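Local coordinates for protein oxygen-independent coproporphyrinogen III oxidase (Escherichia coli, PDB 1OLT) that carries out the oxygen-independent oxidative decarboxylation of coproporphyrinogen III to protoporphyrinogen IX in heme biosynthesis, as a radical SAM enzyme with a [4Fe-4S] cluster, at residues N119-R131 against L153-N165. Numbering follows the deposited sequence.
Sequences NKAQISRLMKLLR and LDVLDHLRAEGFN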
loop_
_atom_site.group_PDB
_atom_site.type_symbol
_atom_site.label_atom_id
_atom_site.label_comp_id
_atom_site.label_asym_id
_atom_site.label_seq_id
_atom_site.Cartn_x
_atom_site.Cartn_y
_atom_site.Cartn_z
ATOM N N ASN A 119 18.254 -0.058 13.970
ATOM C CA ASN A 119 18.986 -1.153 14.527
ATOM C C ASN A 119 18.137 -1.954 15.582
ATOM O O ASN A 119 17.005 -1.578 15.904
ATOM C CB ASN A 119 20.390 -0.632 15.008
ATOM C CG ASN A 119 20.312 0.279 16.258
ATOM O OD1 ASN A 119 19.386 0.149 17.084
ATOM N ND2 ASN A 119 21.309 1.131 16.428
ATOM N N LYS A 120 18.650 -3.045 16.121
ATOM C CA LYS A 120 17.890 -3.853 17.090
ATOM C C LYS A 120 17.397 -3.102 18.300
ATOM O O LYS A 120 16.232 -3.238 18.724
ATOM C CB LYS A 120 18.718 -5.082 17.524
ATOM C CG LYS A 120 19.002 -6.122 16.390
ATOM C CD LYS A 120 19.909 -7.287 16.972
ATOM C CE LYS A 120 20.581 -8.077 15.877
ATOM N NZ LYS A 120 21.295 -9.383 16.381
ATOM N N ALA A 121 18.273 -2.267 18.882
ATOM C CA ALA A 121 17.879 -1.449 20.036
ATOM C C ALA A 121 16.772 -0.448 19.689
ATOM O O ALA A 121 15.849 -0.307 20.437
ATOM C CB ALA A 121 19.112 -0.691 20.662
ATOM N N GLN A 122 16.864 0.193 18.554
ATOM C CA GLN A 122 15.851 1.126 18.079
ATOM C C GLN A 122 14.484 0.437 17.768
ATOM O O GLN A 122 13.413 0.932 18.139
ATOM C CB GLN A 122 16.390 1.892 16.831
ATOM C CG GLN A 122 17.515 2.806 17.222
ATOM C CD GLN A 122 18.338 3.259 16.070
ATOM O OE1 GLN A 122 18.294 2.651 14.954
ATOM N NE2 GLN A 122 19.201 4.276 16.330
ATOM N N ILE A 123 14.538 -0.717 17.128
ATOM C CA ILE A 123 13.338 -1.524 16.873
ATOM C C ILE A 123 12.692 -1.801 18.199
ATOM O O ILE A 123 11.483 -1.620 18.363
ATOM C CB ILE A 123 13.717 -2.844 16.202
ATOM C CG1 ILE A 123 14.090 -2.581 14.764
ATOM C CG2 ILE A 123 12.564 -3.821 16.284
ATOM C CD1 ILE A 123 14.835 -3.703 14.101
ATOM N N SER A 124 13.484 -2.267 19.174
ATOM C CA SER A 124 12.918 -2.581 20.490
ATOM C C SER A 124 12.326 -1.371 21.180
ATOM O O SER A 124 11.256 -1.457 21.853
ATOM C CB SER A 124 13.952 -3.234 21.441
ATOM O OG SER A 124 14.400 -4.468 20.941
ATOM N N ARG A 125 13.042 -0.256 21.076
ATOM C CA ARG A 125 12.554 0.975 21.689
ATOM C C ARG A 125 11.154 1.398 21.126
ATOM O O ARG A 125 10.261 1.784 21.872
ATOM C CB ARG A 125 13.544 2.126 21.513
ATOM C CG ARG A 125 13.106 3.461 22.130
ATOM C CD ARG A 125 14.063 4.642 21.828
ATOM N NE ARG A 125 13.444 5.880 22.263
ATOM C CZ ARG A 125 13.862 7.074 21.916
ATOM N NH1 ARG A 125 14.904 7.216 21.124
ATOM N NH2 ARG A 125 13.227 8.162 22.381
ATOM N N LEU A 126 11.010 1.392 19.823
ATOM C CA LEU A 126 9.777 1.777 19.234
ATOM C C LEU A 126 8.657 0.834 19.549
ATOM O O LEU A 126 7.544 1.291 19.843
ATOM C CB LEU A 126 9.933 1.990 17.738
ATOM C CG LEU A 126 8.705 2.440 16.966
ATOM C CD1 LEU A 126 8.039 3.684 17.547
ATOM C CD2 LEU A 126 9.080 2.670 15.574
ATOM N N MET A 127 8.908 -0.486 19.445
ATOM C CA MET A 127 7.876 -1.449 19.760
ATOM C C MET A 127 7.375 -1.300 21.196
ATOM O O MET A 127 6.206 -1.416 21.486
ATOM C CB MET A 127 8.355 -2.867 19.542
ATOM C CG MET A 127 8.387 -3.280 18.143
ATOM S SD MET A 127 6.735 -3.098 17.338
ATOM C CE MET A 127 5.706 -3.706 18.531
ATOM N N LYS A 128 8.311 -1.056 22.106
ATOM C CA LYS A 128 8.019 -0.883 23.522
ATOM C C LYS A 128 7.152 0.357 23.742
ATOM O O LYS A 128 6.180 0.308 24.507
ATOM C CB LYS A 128 9.330 -0.826 24.352
ATOM C CG LYS A 128 9.148 -0.567 25.869
ATOM C CD LYS A 128 10.507 -0.434 26.606
ATOM C CE LYS A 128 10.316 -0.213 28.115
ATOM N NZ LYS A 128 11.300 -1.041 28.901
ATOM N N LEU A 129 7.462 1.451 23.059
ATOM C CA LEU A 129 6.620 2.665 23.139
ATOM C C LEU A 129 5.168 2.374 22.681
ATOM O O LEU A 129 4.203 2.841 23.279
ATOM C CB LEU A 129 7.155 3.760 22.236
ATOM C CG LEU A 129 8.372 4.498 22.766
ATOM C CD1 LEU A 129 8.941 5.322 21.645
ATOM C CD2 LEU A 129 7.966 5.339 23.952
ATOM N N LEU A 130 5.050 1.603 21.626
ATOM C CA LEU A 130 3.741 1.292 21.013
ATOM C C LEU A 130 2.962 0.377 21.965
ATOM O O LEU A 130 1.798 0.649 22.225
ATOM C CB LEU A 130 3.939 0.655 19.613
ATOM C CG LEU A 130 4.404 1.627 18.563
ATOM C CD1 LEU A 130 4.895 0.915 17.308
ATOM C CD2 LEU A 130 3.324 2.695 18.238
ATOM N N ARG A 131 3.591 -0.706 22.460
ATOM C CA ARG A 131 2.957 -1.705 23.327
ATOM C C ARG A 131 2.548 -1.126 24.665
ATOM O O ARG A 131 1.580 -1.558 25.220
ATOM C CB ARG A 131 3.876 -2.922 23.684
ATOM C CG ARG A 131 4.072 -3.848 22.489
ATOM C CD ARG A 131 4.662 -5.234 22.807
ATOM N NE ARG A 131 4.878 -5.983 21.547
ATOM C CZ ARG A 131 3.972 -6.739 20.876
ATOM N NH1 ARG A 131 2.694 -6.903 21.277
ATOM N NH2 ARG A 131 4.381 -7.345 19.767
ATOM N N LEU A 153 21.067 -11.441 8.973
ATOM C CA LEU A 153 19.952 -12.380 9.106
ATOM C C LEU A 153 19.332 -12.382 10.515
ATOM O O LEU A 153 18.127 -12.532 10.643
ATOM C CB LEU A 153 20.411 -13.809 8.805
ATOM C CG LEU A 153 20.719 -14.191 7.356
ATOM C CD1 LEU A 153 21.207 -15.688 7.333
ATOM C CD2 LEU A 153 19.592 -14.069 6.502
ATOM N N ASP A 154 20.137 -12.199 11.578
ATOM C CA ASP A 154 19.576 -12.231 12.930
ATOM C C ASP A 154 18.682 -11.088 13.278
ATOM O O ASP A 154 18.034 -11.130 14.284
ATOM C CB ASP A 154 20.632 -12.514 13.999
ATOM C CG ASP A 154 21.498 -11.325 14.296
ATOM O OD1 ASP A 154 21.288 -10.189 13.791
ATOM O OD2 ASP A 154 22.451 -11.442 15.061
ATOM N N VAL A 155 18.614 -10.042 12.454
ATOM C CA VAL A 155 17.599 -9.004 12.633
ATOM C C VAL A 155 16.176 -9.604 12.485
ATOM O O VAL A 155 15.229 -9.155 13.145
ATOM C CB VAL A 155 17.821 -7.767 11.695
ATOM C CG1 VAL A 155 16.656 -6.766 11.728
ATOM C CG2 VAL A 155 19.148 -7.057 12.001
ATOM N N LEU A 156 16.012 -10.609 11.613
ATOM C CA LEU A 156 14.722 -11.286 11.482
ATOM C C LEU A 156 14.335 -12.015 12.761
ATOM O O LEU A 156 13.176 -11.936 13.176
ATOM C CB LEU A 156 14.719 -12.257 10.299
ATOM C CG LEU A 156 14.979 -11.607 8.930
ATOM C CD1 LEU A 156 14.877 -12.691 7.871
ATOM C CD2 LEU A 156 14.157 -10.401 8.604
ATOM N N ASP A 157 15.280 -12.706 13.411
ATOM C CA ASP A 157 14.994 -13.327 14.712
ATOM C C ASP A 157 14.562 -12.254 15.739
ATOM O O ASP A 157 13.652 -12.459 16.498
ATOM C CB ASP A 157 16.165 -14.114 15.249
ATOM C CG ASP A 157 16.645 -15.184 14.235
ATOM O OD1 ASP A 157 17.376 -14.878 13.276
ATOM O OD2 ASP A 157 16.281 -16.320 14.329
ATOM N N HIS A 158 15.210 -11.121 15.723
ATOM C CA HIS A 158 14.873 -10.050 16.647
ATOM C C HIS A 158 13.481 -9.498 16.365
ATOM O O HIS A 158 12.714 -9.265 17.295
ATOM C CB HIS A 158 15.837 -8.933 16.519
ATOM C CG HIS A 158 15.669 -7.867 17.565
ATOM N ND1 HIS A 158 16.044 -8.054 18.867
ATOM C CD2 HIS A 158 15.175 -6.611 17.492
ATOM C CE1 HIS A 158 15.802 -6.959 19.570
ATOM N NE2 HIS A 158 15.276 -6.055 18.750
ATOM N N LEU A 159 13.126 -9.296 15.089
ATOM C CA LEU A 159 11.774 -8.858 14.738
ATOM C C LEU A 159 10.719 -9.857 15.220
ATOM O O LEU A 159 9.662 -9.496 15.747
ATOM C CB LEU A 159 11.620 -8.643 13.214
ATOM C CG LEU A 159 12.520 -7.517 12.698
ATOM C CD1 LEU A 159 12.637 -7.570 11.213
ATOM C CD2 LEU A 159 11.939 -6.194 13.158
ATOM N N ARG A 160 10.977 -11.118 14.972
ATOM C CA ARG A 160 10.116 -12.148 15.474
ATOM C C ARG A 160 9.959 -12.115 17.010
ATOM O O ARG A 160 8.835 -12.245 17.551
ATOM C CB ARG A 160 10.690 -13.457 15.066
ATOM C CG ARG A 160 9.708 -14.414 14.958
ATOM C CD ARG A 160 8.891 -14.397 13.602
ATOM N NE ARG A 160 7.980 -15.532 13.844
ATOM C CZ ARG A 160 6.833 -15.412 14.486
ATOM N NH1 ARG A 160 6.356 -14.206 14.851
ATOM N NH2 ARG A 160 6.126 -16.474 14.720
ATOM N N ALA A 161 11.058 -11.922 17.729
ATOM C CA ALA A 161 10.985 -11.865 19.192
ATOM C C ALA A 161 10.206 -10.637 19.614
ATOM O O ALA A 161 9.582 -10.667 20.652
ATOM C CB ALA A 161 12.452 -11.880 19.901
ATOM N N GLU A 162 10.232 -9.585 18.820
ATOM C CA GLU A 162 9.430 -8.378 19.090
ATOM C C GLU A 162 7.985 -8.488 18.658
ATOM O O GLU A 162 7.214 -7.609 18.940
ATOM C CB GLU A 162 10.055 -7.124 18.460
ATOM C CG GLU A 162 11.408 -6.763 19.033
ATOM C CD GLU A 162 11.344 -6.171 20.469
ATOM O OE1 GLU A 162 10.255 -5.748 20.906
ATOM O OE2 GLU A 162 12.392 -6.144 21.137
ATOM N N GLY A 163 7.603 -9.593 18.015
ATOM C CA GLY A 163 6.205 -9.910 17.767
ATOM C C GLY A 163 5.845 -9.647 16.292
ATOM O O GLY A 163 4.689 -9.831 15.909
ATOM N N PHE A 164 6.819 -9.292 15.465
ATOM C CA PHE A 164 6.497 -9.167 14.017
ATOM C C PHE A 164 6.162 -10.534 13.436
ATOM O O PHE A 164 6.842 -11.498 13.737
ATOM C CB PHE A 164 7.612 -8.518 13.246
ATOM C CG PHE A 164 7.727 -7.034 13.489
ATOM C CD1 PHE A 164 8.484 -6.541 14.545
ATOM C CD2 PHE A 164 7.062 -6.126 12.692
ATOM C CE1 PHE A 164 8.586 -5.202 14.733
ATOM C CE2 PHE A 164 7.139 -4.762 12.943
ATOM C CZ PHE A 164 7.929 -4.315 13.937
ATOM N N ASN A 165 5.094 -10.612 12.660
ATOM C CA ASN A 165 4.661 -11.883 12.023
ATOM C C ASN A 165 4.473 -11.847 10.494
ATOM O O ASN A 165 4.140 -12.901 9.870
ATOM C CB ASN A 165 3.426 -12.465 12.728
ATOM C CG ASN A 165 2.306 -11.442 12.961
ATOM O OD1 ASN A 165 2.056 -10.549 12.160
ATOM N ND2 ASN A 165 1.609 -11.614 14.058
HETATM O O HOH W 1 18.711 -11.575 16.853
HETATM O O HOH W 2 10.684 -3.900 22.952
HETATM O O HOH W 3 7.739 -6.212 21.497
#
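His158 and Ser124 meet because the histidine ring swings out trans to its own backbone N (chi1 -172°), while the serine hydroxyl stays beside its N. His158 NE2 lies 2.8 Å from Ser124 OG, near the ring plane, and 3.0 Å from Lys120 O; both bonds are weak, the second clearly bent. Over one ring face sits Lys120 CB, 3.8 Å from the centroid of His158, a CH-pi contact, and the extended lysine runs on toward Asp154, where the modelled salt bridge is doubtful because the ammonium sits too close to the acid. Ser124 OG in turn donates to Glu162 OE2 at 2.6 Å, from above the carboxylate plane; the hydroxyl thus accepts, weakly, from the ring and donates to the acid. A bend in its chain folds Glu162 back alongside Met127, and two waters tie its OE1 to Ser124 O and Arg131 NE. An alanine in place of Glu162 would probably leave the Ser124 hydroxyl without its acceptor and both waters without a shared anchor. Arg131 NH2 donates in its guanidinium plane to Glu162 O (3.0 Å, 163°), next to Gly163, whose positive phi marks a Schellman motif ending helix 154-161. On the more buried side, Ile123 CD1 packs 3.9 Å from Leu159 CD2, and Met127 SD, in one of two conformers, makes a less certain, oblique Met-aromatic contact with Phe164. The helices run nearly parallel (15°), axes 10.5 Å apart, outside the radical SAM barrel. Met127 and Phe164 reach Trp110 of strand 105-112, Leu159 and Phe164 rest on strand 140-146, and helices 80-96 and 188-200 flank the pair.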